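Local coordinates for protein putative phosphosugar isomerase (Clostridium difficile, PDB 3G68) that probably acts as a phosphosugar isomerase, its paired SIS domains being of the kind that bind phosphorylated sugars, at residues L181-R186 with Q310-I315. Sequence-based numbering, arbitrary orientation. Where two conformers were deposited one is given.
Sequences LDAINR and QTFNFI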
ATOM      1  N   LEU B 181      35.257  -9.233   3.162  1.00  9.52           N
ATOM      2  CA  LEU B 181      34.268  -8.987   2.090  1.00  9.42           C
ATOM      3  C   LEU B 181      33.963  -7.492   1.939  1.00  9.21           C
ATOM      4  O   LEU B 181      33.771  -6.988   0.830  1.00 10.17           O
ATOM      5  CB  LEU B 181      32.988  -9.804   2.331  1.00  8.87           C
ATOM      6  CG  LEU B 181      33.100 -11.302   2.070  1.00 10.54           C
ATOM      7  CD1 LEU B 181      31.805 -12.029   2.529  1.00 11.41           C
ATOM      8  CD2 LEU B 181      33.394 -11.593   0.569  1.00  8.29           C
ATOM      9  N   ASP B 182      33.945  -6.780   3.053  1.00  9.57           N
ATOM     10  CA  ASP B 182      33.748  -5.331   3.040  1.00 11.29           C
ATOM     11  C   ASP B 182      34.910  -4.631   2.289  1.00 11.70           C
ATOM     12  O   ASP B 182      34.652  -3.657   1.600  1.00 14.86           O
ATOM     13  CB  ASP B 182      33.688  -4.729   4.452  1.00 12.27           C
ATOM     14  CG  ASP B 182      32.385  -4.984   5.201  1.00 17.11           C
ATOM     15  OD1 ASP B 182      31.351  -5.345   4.618  1.00 14.54           O
ATOM     16  OD2 ASP B 182      32.406  -4.738   6.426  1.00 17.88           O
ATOM     17  N   ALA B 183      36.149  -5.131   2.389  1.00 10.12           N
ATOM     18  CA  ALA B 183      37.291  -4.568   1.645  1.00 10.08           C
ATOM     19  C   ALA B 183      37.172  -4.923   0.158  1.00 10.27           C
ATOM     20  O   ALA B 183      37.335  -4.085  -0.740  1.00 11.22           O
ATOM     21  CB  ALA B 183      38.621  -5.126   2.210  1.00 11.02           C
ATOM     22  N   ILE B 184      36.833  -6.167  -0.117  1.00 10.42           N
ATOM     23  CA  ILE B 184      36.689  -6.644  -1.504  1.00 10.52           C
ATOM     24  C   ILE B 184      35.621  -5.841  -2.284  1.00 10.87           C
ATOM     25  O   ILE B 184      35.790  -5.550  -3.461  1.00  8.83           O
ATOM     26  CB  ILE B 184      36.337  -8.178  -1.513  1.00 10.99           C
ATOM     27  CG1 ILE B 184      37.531  -9.019  -0.996  1.00 13.75           C
ATOM     28  CG2 ILE B 184      35.863  -8.617  -2.878  1.00 12.30           C
ATOM     29  CD1 ILE B 184      37.184 -10.530  -0.815  1.00 11.46           C
ATOM     30  N   ASN B 185      34.549  -5.428  -1.601  1.00  9.87           N
ATOM     31  CA  ASN B 185      33.466  -4.690  -2.227  0.70 10.09           C
ATOM     32  C   ASN B 185      33.799  -3.235  -2.591  1.00 10.68           C
ATOM     33  O   ASN B 185      33.073  -2.599  -3.341  1.00  9.70           O
ATOM     34  CB  ASN B 185      32.201  -4.709  -1.369  0.70 10.41           C
ATOM     35  CG  ASN B 185      30.959  -4.415  -2.198  0.70  9.47           C
ATOM     36  OD1 ASN B 185      30.771  -5.003  -3.264  0.70 16.15           O
ATOM     37  ND2 ASN B 185      30.123  -3.519  -1.724  0.70 13.12           N
ATOM     38  N   ARG B 186      34.884  -2.713  -2.026  1.00  9.88           N
ATOM     39  CA  ARG B 186      35.351  -1.349  -2.339  1.00 10.41           C
ATOM     40  C   ARG B 186      36.330  -1.307  -3.501  1.00 10.31           C
ATOM     41  O   ARG B 186      36.675  -0.224  -3.993  1.00  8.70           O
ATOM     42  CB  ARG B 186      36.026  -0.736  -1.109  1.00 11.90           C
ATOM     43  CG  ARG B 186      35.041  -0.604   0.036  1.00 11.15           C
ATOM     44  CD  ARG B 186      35.662   0.166   1.145  1.00 20.34           C
ATOM     45  NE  ARG B 186      34.711   0.436   2.198  1.00 22.19           N
ATOM     46  CZ  ARG B 186      34.957   1.205   3.248  1.00 27.01           C
ATOM     47  NH1 ARG B 186      36.133   1.796   3.395  1.00 27.54           N
ATOM     48  NH2 ARG B 186      34.004   1.394   4.155  1.00 29.86           N
ATOM     49  N   GLN B 310      43.032  -3.395   4.602  1.00  9.21           N
ATOM     50  CA  GLN B 310      43.323  -2.317   3.636  1.00  9.78           C
ATOM     51  C   GLN B 310      44.198  -2.821   2.504  1.00  7.29           C
ATOM     52  O   GLN B 310      44.265  -2.178   1.451  1.00  8.26           O
ATOM     53  CB  GLN B 310      43.997  -1.118   4.326  1.00 10.17           C
ATOM     54  CG  GLN B 310      45.397  -1.430   4.890  1.00 12.40           C
ATOM     55  CD  GLN B 310      46.062  -0.237   5.577  1.00 11.30           C
ATOM     56  OE1 GLN B 310      45.745   0.918   5.321  1.00 12.32           O
ATOM     57  NE2 GLN B 310      46.986  -0.533   6.459  1.00 10.94           N
ATOM     58  N   THR B 311      44.897  -3.934   2.717  1.00  6.17           N
ATOM     59  CA  THR B 311      45.731  -4.539   1.688  1.00  8.60           C
ATOM     60  C   THR B 311      44.929  -4.864   0.407  1.00  7.42           C
ATOM     61  O   THR B 311      45.479  -4.942  -0.660  1.00  8.66           O
ATOM     62  CB  THR B 311      46.479  -5.806   2.200  1.00  9.15           C
ATOM     63  OG1 THR B 311      47.502  -6.177   1.259  1.00  9.11           O
ATOM     64  CG2 THR B 311      45.506  -6.974   2.413  1.00  7.93           C
ATOM     65  N   PHE B 312      43.630  -5.064   0.516  1.00  9.95           N
ATOM     66  CA  PHE B 312      42.817  -5.361  -0.676  1.00 10.13           C
ATOM     67  C   PHE B 312      42.414  -4.167  -1.501  1.00  9.51           C
ATOM     68  O   PHE B 312      41.695  -4.338  -2.482  1.00  9.96           O
ATOM     69  CB  PHE B 312      41.599  -6.202  -0.291  1.00  9.60           C
ATOM     70  CG  PHE B 312      41.990  -7.488   0.289  1.00 12.60           C
ATOM     71  CD1 PHE B 312      42.702  -8.409  -0.490  1.00 14.42           C
ATOM     72  CD2 PHE B 312      41.753  -7.777   1.632  1.00 12.06           C
ATOM     73  CE1 PHE B 312      43.132  -9.621   0.078  1.00 13.70           C
ATOM     74  CE2 PHE B 312      42.169  -8.988   2.176  1.00 11.75           C
ATOM     75  CZ  PHE B 312      42.857  -9.904   1.393  1.00 11.75           C
ATOM     76  N   ASN B 313      42.819  -2.966  -1.081  1.00  8.90           N
ATOM     77  CA  ASN B 313      42.539  -1.766  -1.840  1.00 10.12           C
ATOM     78  C   ASN B 313      43.704  -0.834  -2.114  1.00 10.11           C
ATOM     79  O   ASN B 313      43.675  -0.157  -3.123  1.00  9.63           O
ATOM     80  CB  ASN B 313      41.530  -0.894  -1.082  1.00  9.40           C
ATOM     81  CG  ASN B 313      40.196  -1.582  -0.797  1.00 10.40           C
ATOM     82  OD1 ASN B 313      39.532  -1.193   0.153  1.00 13.43           O
ATOM     83  ND2 ASN B 313      39.786  -2.557  -1.616  1.00  9.53           N
ATOM     84  N   PHE B 314      44.712  -0.776  -1.238  1.00  9.66           N
ATOM     85  CA  PHE B 314      45.670   0.348  -1.292  1.00  9.89           C
ATOM     86  C   PHE B 314      46.473   0.549  -2.569  1.00  8.81           C
ATOM     87  O   PHE B 314      46.622   1.692  -3.025  1.00  8.21           O
ATOM     88  CB  PHE B 314      46.633   0.373  -0.096  1.00 12.12           C
ATOM     89  CG  PHE B 314      46.648   1.686   0.596  1.00 10.54           C
ATOM     90  CD1 PHE B 314      47.091   2.823  -0.056  1.00 12.97           C
ATOM     91  CD2 PHE B 314      46.149   1.798   1.897  1.00 14.90           C
ATOM     92  CE1 PHE B 314      47.077   4.073   0.603  1.00 14.15           C
ATOM     93  CE2 PHE B 314      46.099   3.011   2.530  1.00 15.95           C
ATOM     94  CZ  PHE B 314      46.554   4.155   1.878  1.00 14.61           C
ATOM     95  N   ILE B 315      46.979  -0.530  -3.155  1.00  8.66           N
ATOM     96  CA  ILE B 315      47.831  -0.401  -4.325  1.00  7.24           C
ATOM     97  C   ILE B 315      47.109  -0.528  -5.671  1.00  6.94           C
ATOM     98  O   ILE B 315      47.752  -0.468  -6.719  1.00  6.54           O
ATOM     99  CB  ILE B 315      49.101  -1.293  -4.265  1.00  9.06           C
ATOM    100  CG1 ILE B 315      48.796  -2.777  -4.317  1.00  6.32           C
ATOM    101  CG2 ILE B 315      49.926  -0.990  -3.021  1.00  5.50           C
ATOM    102  CD1 ILE B 315      50.085  -3.597  -4.550  1.00  8.64           C
TER
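Asn313 reaches across to the backbone of Ala183, its ND2 donating to Ala183 O at 3.0 Å in a nearly straight bond (166° at the hydrogen). The acceptor lies close to the amide plane of Asn313, whereas the donor stands well above the carbonyl plane of Ala183, 44° out of it. Arg186 N comes to the same oxygen from the opposite face at 3.1 Å, so two N-H groups grip one carbonyl near the C-terminal end of helix 170-184. The same ND2 also makes a weak, bent bond to Phe312 O (2.8 Å), which may help to hold the amide's rotation. Next to this polar pair the packing is close and apolar: Ala183 CB sits 4.0 Å from Phe312 CB and 4.1 Å from Phe312 CD2, approaching the ring obliquely, while Thr311 CG2 stands 3.8 Å above the ring plane, over its centre. Met15 of helix 4-20 and Met155 of helix 145-165 also touch Phe312. In this double-SIS protein, whose two five-stranded parallel sheets share the order 2-1-3-4-5, the contact joins helix 170-184, which follows the first sheet in the chain, to the loop after strand 299-300 of the second. Packing is looser towards Arg186, which is partly exposed and offers only CB to Asn313 OD1, at 3.8 Å. With CG beside the backbone N (chi1 -63°) and the chain extended to NE, its guanidinium leaves the contact, and NH2 forms a salt bridge with Glu137 of the second subunit.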